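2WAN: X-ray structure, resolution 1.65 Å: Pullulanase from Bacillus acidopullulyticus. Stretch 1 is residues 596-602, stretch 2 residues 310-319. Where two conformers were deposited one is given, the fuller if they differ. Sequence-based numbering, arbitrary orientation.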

# COMPACT_ATOMS: atom_id res chain seq x y z
N HIS A 596 2.82 13.69 -5.99
CA HIS A 596 3.78 14.49 -6.77
C HIS A 596 4.04 13.72 -8.06
O HIS A 596 4.54 12.59 -7.98
CB HIS A 596 5.09 14.68 -6.01
CG HIS A 596 5.06 15.72 -4.92
ND1 HIS A 596 4.05 16.65 -4.77
CD2 HIS A 596 5.94 15.98 -3.93
CE1 HIS A 596 4.32 17.44 -3.75
NE2 HIS A 596 5.46 17.05 -3.22
N PRO A 597 3.70 14.29 -9.23
CA PRO A 597 3.76 13.58 -10.52
C PRO A 597 5.05 12.78 -10.80
O PRO A 597 4.97 11.62 -11.24
CB PRO A 597 3.57 14.69 -11.55
CG PRO A 597 2.64 15.67 -10.81
CD PRO A 597 3.12 15.65 -9.38
N MET A 598 6.22 13.38 -10.56
CA MET A 598 7.49 12.68 -10.85
C MET A 598 7.80 11.59 -9.84
O MET A 598 8.49 10.62 -10.16
CB MET A 598 8.66 13.66 -11.01
CG MET A 598 8.59 14.51 -12.29
SD MET A 598 8.55 13.64 -13.87
CE MET A 598 10.21 12.97 -13.95
N ALA A 599 7.28 11.72 -8.62
CA ALA A 599 7.40 10.66 -7.63
C ALA A 599 6.49 9.50 -8.06
O ALA A 599 6.90 8.32 -8.06
CB ALA A 599 7.05 11.19 -6.24
N GLN A 600 5.26 9.82 -8.45
CA GLN A 600 4.37 8.80 -9.01
C GLN A 600 5.00 8.10 -10.22
O GLN A 600 4.94 6.87 -10.34
CB GLN A 600 3.01 9.41 -9.39
CG GLN A 600 1.94 8.37 -9.82
CD GLN A 600 0.72 9.05 -10.42
OE1 GLN A 600 0.81 9.66 -11.49
NE2 GLN A 600 -0.41 8.98 -9.73
N LYS A 601 5.58 8.88 -11.13
CA LYS A 601 6.26 8.31 -12.30
C LYS A 601 7.37 7.36 -11.91
O LYS A 601 7.54 6.32 -12.56
CB LYS A 601 6.80 9.42 -13.22
CG LYS A 601 7.62 8.89 -14.41
CD LYS A 601 8.10 10.03 -15.29
CE LYS A 601 9.11 9.57 -16.36
NZ LYS A 601 8.69 8.31 -17.06
N PHE A 602 8.12 7.68 -10.85
CA PHE A 602 9.18 6.81 -10.38
C PHE A 602 8.63 5.42 -10.04
O PHE A 602 9.22 4.39 -10.37
CB PHE A 602 9.91 7.39 -9.15
CG PHE A 602 10.91 6.42 -8.57
CD1 PHE A 602 12.19 6.34 -9.10
CD2 PHE A 602 10.55 5.52 -7.54
CE1 PHE A 602 13.12 5.42 -8.61
CE2 PHE A 602 11.48 4.60 -7.05
CZ PHE A 602 12.76 4.56 -7.60
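Stretch 2, residues 310-319: RYDYSGNDLG

The strongest tie is made by Lys601, whose side chain is extended through chi3 (t, t, t) and turns only at chi4 (p), so that Lys601 NZ donates a hydrogen bond to the backbone O of Gly315 at 2.9 Å. A water accepts from Lys601 NZ at 2.8 Å and donates weakly to Ser314 O at 3.3 Å, bridging the ammonium group to a carbonyl whose O lies 4.2 Å from Lys601 NZ itself. One turn earlier, Tyr313 N donates a weak hydrogen bond to Met598 SD (3.4 Å, 141°). Met598 SD also lies 3.3 Å from Tyr313 O and 3.6 Å from Asp312 OD1. Stretch 2 is a non-regular segment, extended at Asp312 and Tyr313 and bent from Ser314 on, against the first turns of the helix that begins at Pro597, with His596 at its N-cap. The CA of Met598 is 6.7 Å from that of Asp312, and the CA of Lys601 is 8.2 Å from that of Ser314, so from Asp312 to Ser314 the segment runs in roughly the same direction as the helix. Around these polar contacts, Met598 CE packs 3.8 Å from Leu318 CD1 and 3.9 Å from Tyr313 CB, while Lys601 CE comes within 4.1 Å of Leu318 CD1. Pro597 CB lies 3.9 Å from Asp312 OD1. Within stretch 2, Tyr313 OH donates to Asp317 OD1 at 2.5 Å.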

# COMPACT_ATOMS: atom_id res chain seq x y z
N ARG A 310 5.53 22.32 -16.47
CA ARG A 310 6.85 22.75 -16.95
C ARG A 310 8.01 21.94 -16.35
O ARG A 310 9.08 21.88 -16.94
CB ARG A 310 7.06 24.24 -16.74
CG ARG A 310 7.22 24.67 -15.29
CD ARG A 310 7.59 26.14 -15.19
NE ARG A 310 8.86 26.42 -15.85
CZ ARG A 310 9.32 27.64 -16.10
NH1 ARG A 310 8.62 28.71 -15.76
NH2 ARG A 310 10.49 27.79 -16.71
N TYR A 311 7.78 21.33 -15.18
CA TYR A 311 8.77 20.48 -14.50
C TYR A 311 8.41 19.00 -14.61
O TYR A 311 8.96 18.17 -13.87
CB TYR A 311 8.90 20.86 -13.02
CG TYR A 311 9.08 22.34 -12.80
CD1 TYR A 311 10.27 22.97 -13.18
CD2 TYR A 311 8.08 23.12 -12.22
CE1 TYR A 311 10.45 24.34 -13.00
CE2 TYR A 311 8.25 24.50 -12.03
CZ TYR A 311 9.44 25.09 -12.43
OH TYR A 311 9.66 26.45 -12.28
N ASP A 312 7.50 18.67 -15.52
CA ASP A 312 7.04 17.30 -15.67
C ASP A 312 7.64 16.61 -16.89
O ASP A 312 7.29 16.89 -18.05
CB ASP A 312 5.52 17.23 -15.69
CG ASP A 312 5.02 15.81 -15.86
OD1 ASP A 312 5.42 14.95 -15.03
OD2 ASP A 312 4.25 15.56 -16.82
N TYR A 313 8.56 15.69 -16.62
CA TYR A 313 9.25 14.96 -17.68
C TYR A 313 8.62 13.61 -17.92
O TYR A 313 8.54 12.78 -17.02
CB TYR A 313 10.74 14.79 -17.35
CG TYR A 313 11.50 14.09 -18.47
CD1 TYR A 313 11.79 14.75 -19.66
CD2 TYR A 313 11.92 12.76 -18.34
CE1 TYR A 313 12.46 14.13 -20.70
CE2 TYR A 313 12.61 12.11 -19.37
CZ TYR A 313 12.88 12.81 -20.55
OH TYR A 313 13.55 12.21 -21.59
N SER A 314 8.17 13.38 -19.15
CA SER A 314 7.42 12.17 -19.47
C SER A 314 8.19 11.14 -20.29
O SER A 314 7.63 10.11 -20.68
CB SER A 314 6.09 12.53 -20.14
OG SER A 314 6.29 13.18 -21.37
N GLY A 315 9.47 11.41 -20.57
CA GLY A 315 10.29 10.43 -21.32
C GLY A 315 10.51 9.14 -20.55
O GLY A 315 10.34 9.10 -19.32
N ASN A 316 10.91 8.09 -21.26
CA ASN A 316 11.09 6.76 -20.66
C ASN A 316 12.56 6.41 -20.41
O ASN A 316 12.89 5.25 -20.18
CB ASN A 316 10.44 5.69 -21.56
CG ASN A 316 11.07 5.63 -22.97
OD1 ASN A 316 12.12 6.23 -23.23
ND2 ASN A 316 10.43 4.91 -23.88
N ASP A 317 13.43 7.43 -20.43
CA ASP A 317 14.87 7.24 -20.38
C ASP A 317 15.57 7.74 -19.10
O ASP A 317 16.79 7.93 -19.09
CB ASP A 317 15.54 7.88 -21.62
CG ASP A 317 15.40 9.38 -21.66
OD1 ASP A 317 14.42 9.91 -21.10
OD2 ASP A 317 16.28 10.04 -22.25
N LEU A 318 14.82 7.97 -18.02
CA LEU A 318 15.51 8.28 -16.76
C LEU A 318 16.41 7.10 -16.35
O LEU A 318 16.03 5.92 -16.49
CB LEU A 318 14.54 8.68 -15.64
CG LEU A 318 13.77 9.99 -15.85
CD1 LEU A 318 12.81 10.23 -14.66
CD2 LEU A 318 14.71 11.18 -16.01
N GLY A 319 17.61 7.43 -15.88
CA GLY A 319 18.62 6.45 -15.53
C GLY A 319 19.74 6.39 -16.56
O GLY A 319 20.07 7.42 -17.16
O HOH W 1 6.11 8.63 -18.13